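Local coordinates for polyketide biosynthesis 3-hydroxy-3-methylglutaryl-ACP synthase PksG (Bacillus subtilis, PDB 4YXT), which catalyses the aldol condensation of an acetyl group carried on an acyl carrier protein with a beta-ketothioester polyketide intermediate, a step in making the antibiotic bacillaene, at residues A248-F253 and V294-G299. The protein carries 1 engineered substitution. Residues are numbered along the deposited sequence; the frame is centred on the assembly and turned at random.
Sequences AYHTPF and VGNIMG
At one side of the active site of this thiolase-fold HMG synthase two loops meet, one carrying H250, by similarity a proton donor/acceptor, the other the Asx turn of N296. With CG anti to its backbone N (chi1 174°), H250 extends its ring so that CE1 meets the carbonyl O of M298 at the ring edge, 3.4 Å away. A water bridges the same pair, 2.8 Å from H250 ND1 and donating to M298 O, which may help to hold the ring's rotation. N296 is also anti (chi1 174°) and crosses H250 obliquely, amide and ring planes 74° apart. Its OD1 accepts from M298 N at 2.9 Å, the donor standing above the carbonyl plane, and closes the Asx turn, which probably helps to set M298 O toward the H250 ring. Alongside, N296 CB packs against P252 O at 3.3 Å, and N296 CG comes to 3.8 Å from P252 CA. A second water donates to T251 O and G295 O and accepts from I297 N, bridging the two backbones. H250 touches C114, by similarity the acyl-thioester nucleophile. The H250 loop links strand 246-249, outermost in the chain's mixed sheet, to helix 254-267; the N296 loop joins helices 291-294 and 301-312, the latter packing on H250 and T251.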
ATOM      1  N   ALA A 248       3.862  -8.284 -22.597  1.00 20.05           N
ATOM      2  CA  ALA A 248       4.616  -8.625 -21.426  1.00 20.26           C
ATOM      3  C   ALA A 248       3.654  -9.126 -20.436  1.00 20.89           C
ATOM      4  O   ALA A 248       2.544  -8.605 -20.320  1.00 20.97           O
ATOM      5  CB  ALA A 248       5.348  -7.401 -20.889  1.00 21.03           C
ATOM      6  N   TYR A 249       4.038 -10.143 -19.685  1.00 21.68           N
ATOM      7  CA  TYR A 249       3.100 -10.674 -18.734  1.00 22.07           C
ATOM      8  C   TYR A 249       3.796 -10.840 -17.364  1.00 24.08           C
ATOM      9  O   TYR A 249       5.046 -10.970 -17.298  1.00 21.19           O
ATOM     10  CB  TYR A 249       2.638 -12.061 -19.125  1.00 22.47           C
ATOM     11  CG  TYR A 249       2.011 -12.249 -20.426  1.00 24.72           C
ATOM     12  CD1 TYR A 249       0.621 -12.473 -20.535  1.00 25.70           C
ATOM     13  CD2 TYR A 249       2.779 -12.273 -21.573  1.00 26.43           C
ATOM     14  CE1 TYR A 249       0.030 -12.723 -21.754  1.00 26.50           C
ATOM     15  CE2 TYR A 249       2.200 -12.500 -22.819  1.00 29.07           C
ATOM     16  CZ  TYR A 249       0.831 -12.740 -22.907  1.00 28.51           C
ATOM     17  OH  TYR A 249       0.299 -12.984 -24.151  1.00 30.03           O
ATOM     18  N   HIS A 250       2.968 -10.915 -16.311  1.00 20.82           N
ATOM     19  CA  HIS A 250       3.440 -11.380 -15.032  1.00 23.18           C
ATOM     20  C   HIS A 250       3.989 -12.792 -15.237  1.00 25.67           C
ATOM     21  O   HIS A 250       3.245 -13.689 -15.689  1.00 22.56           O
ATOM     22  CB  HIS A 250       2.339 -11.463 -14.004  1.00 22.00           C
ATOM     23  CG  HIS A 250       2.806 -12.087 -12.738  1.00 20.67           C
ATOM     24  ND1 HIS A 250       3.839 -11.562 -12.022  1.00 21.85           N
ATOM     25  CD2 HIS A 250       2.396 -13.186 -12.064  1.00 22.75           C
ATOM     26  CE1 HIS A 250       4.101 -12.343 -10.990  1.00 21.98           C
ATOM     27  NE2 HIS A 250       3.227 -13.329 -10.984  1.00 22.58           N
ATOM     28  N   THR A 251       5.278 -12.956 -14.923  1.00 25.63           N
ATOM     29  CA  THR A 251       6.045 -14.160 -15.249  1.00 26.56           C
ATOM     30  C   THR A 251       6.509 -14.882 -13.963  1.00 26.83           C
ATOM     31  O   THR A 251       7.609 -14.620 -13.446  1.00 29.91           O
ATOM     32  CB  THR A 251       7.258 -13.805 -16.143  1.00 27.67           C
ATOM     33  OG1 THR A 251       6.829 -12.982 -17.238  1.00 27.74           O
ATOM     34  CG2 THR A 251       7.913 -15.044 -16.717  1.00 29.42           C
ATOM     35  N   PRO A 252       5.678 -15.792 -13.433  1.00 27.68           N
ATOM     36  CA  PRO A 252       6.153 -16.588 -12.308  1.00 29.92           C
ATOM     37  C   PRO A 252       7.089 -17.700 -12.771  1.00 33.35           C
ATOM     38  O   PRO A 252       7.973 -18.117 -12.025  1.00 38.42           O
ATOM     39  CB  PRO A 252       4.878 -17.155 -11.700  1.00 30.71           C
ATOM     40  CG  PRO A 252       3.865 -17.153 -12.782  1.00 29.40           C
ATOM     41  CD  PRO A 252       4.276 -16.092 -13.776  1.00 27.60           C
ATOM     42  N   PHE A 253       6.872 -18.187 -13.986  1.00 35.54           N
ATOM     43  CA  PHE A 253       7.887 -18.963 -14.725  1.00 31.78           C
ATOM     44  C   PHE A 253       7.536 -18.886 -16.193  1.00 28.36           C
ATOM     45  O   PHE A 253       6.419 -18.628 -16.539  1.00 25.77           O
ATOM     46  CB  PHE A 253       8.036 -20.404 -14.226  1.00 31.25           C
ATOM     47  CG  PHE A 253       6.752 -21.155 -14.091  1.00 31.28           C
ATOM     48  CD1 PHE A 253       5.921 -20.950 -12.988  1.00 31.70           C
ATOM     49  CD2 PHE A 253       6.370 -22.078 -15.044  1.00 32.24           C
ATOM     50  CE1 PHE A 253       4.738 -21.650 -12.845  1.00 29.69           C
ATOM     51  CE2 PHE A 253       5.168 -22.775 -14.909  1.00 33.26           C
ATOM     52  CZ  PHE A 253       4.367 -22.578 -13.802  1.00 30.35           C
ATOM     53  N   VAL A 294      16.387 -14.584 -13.278  1.00 26.54           N
ATOM     54  CA  VAL A 294      16.119 -14.139 -11.895  1.00 26.49           C
ATOM     55  C   VAL A 294      15.121 -14.986 -11.081  1.00 23.56           C
ATOM     56  O   VAL A 294      15.241 -15.168  -9.857  1.00 22.77           O
ATOM     57  CB  VAL A 294      15.674 -12.658 -11.948  1.00 27.41           C
ATOM     58  CG1 VAL A 294      15.743 -12.034 -10.572  1.00 29.82           C
ATOM     59  CG2 VAL A 294      16.634 -11.889 -12.844  1.00 30.84           C
ATOM     60  N   GLY A 295      14.135 -15.529 -11.762  1.00 23.32           N
ATOM     61  CA  GLY A 295      13.079 -16.251 -11.073  1.00 26.05           C
ATOM     62  C   GLY A 295      11.810 -15.423 -10.986  1.00 23.81           C
ATOM     63  O   GLY A 295      11.708 -14.399 -11.610  1.00 25.83           O
ATOM     64  N   ASN A 296      10.828 -15.948 -10.280  1.00 23.94           N
ATOM     65  CA  ASN A 296       9.624 -15.242  -9.955  1.00 25.09           C
ATOM     66  C   ASN A 296       9.959 -14.211  -8.881  1.00 25.12           C
ATOM     67  O   ASN A 296      10.303 -14.547  -7.736  1.00 25.31           O
ATOM     68  CB  ASN A 296       8.538 -16.195  -9.412  1.00 24.44           C
ATOM     69  CG  ASN A 296       7.299 -15.451  -8.920  1.00 25.85           C
ATOM     70  OD1 ASN A 296       6.977 -14.332  -9.356  1.00 19.38           O
ATOM     71  ND2 ASN A 296       6.608 -16.070  -7.979  1.00 27.17           N
ATOM     72  N   ILE A 297       9.822 -12.958  -9.255  1.00 23.01           N
ATOM     73  CA  ILE A 297      10.155 -11.838  -8.383  1.00 26.04           C
ATOM     74  C   ILE A 297       8.883 -11.179  -7.880  1.00 22.63           C
ATOM     75  O   ILE A 297       8.912 -10.053  -7.400  1.00 22.09           O
ATOM     76  CB  ILE A 297      11.045 -10.849  -9.198  1.00 28.39           C
ATOM     77  CG1 ILE A 297      12.377 -11.503  -9.444  1.00 33.29           C
ATOM     78  CG2 ILE A 297      11.328  -9.569  -8.480  1.00 34.36           C
ATOM     79  CD1 ILE A 297      12.886 -12.217  -8.251  1.00 30.48           C
ATOM     80  N   MET A 298       7.760 -11.874  -8.036  1.00 22.51           N
ATOM     81  CA  MET A 298       6.462 -11.484  -7.450  1.00 22.17           C
ATOM     82  C   MET A 298       5.917 -10.130  -7.936  1.00 23.30           C
ATOM     83  O   MET A 298       5.613  -9.984  -9.131  1.00 20.70           O
ATOM     84  CB  MET A 298       6.557 -11.618  -5.954  1.00 26.81           C
ATOM     85  CG  MET A 298       6.710 -13.079  -5.550  1.00 30.61           C
ATOM     86  SD  MET A 298       7.169 -13.288  -3.845  1.00 43.73           S
ATOM     87  CE  MET A 298       8.932 -13.462  -4.129  1.00 44.24           C
ATOM     88  N   GLY A 299       5.815  -9.161  -7.037  1.00 22.89           N
ATOM     89  CA  GLY A 299       5.423  -7.831  -7.381  1.00 22.60           C
ATOM     90  C   GLY A 299       6.216  -7.196  -8.500  1.00 23.82           C
ATOM     91  O   GLY A 299       5.727  -6.307  -9.189  1.00 24.29           O
TER
HETATM   92  O   HOH W   1       4.263  -8.939 -11.294  1.00 22.34           O
HETATM   93  O   HOH W   2       9.799 -13.175 -12.491  1.00 32.77           O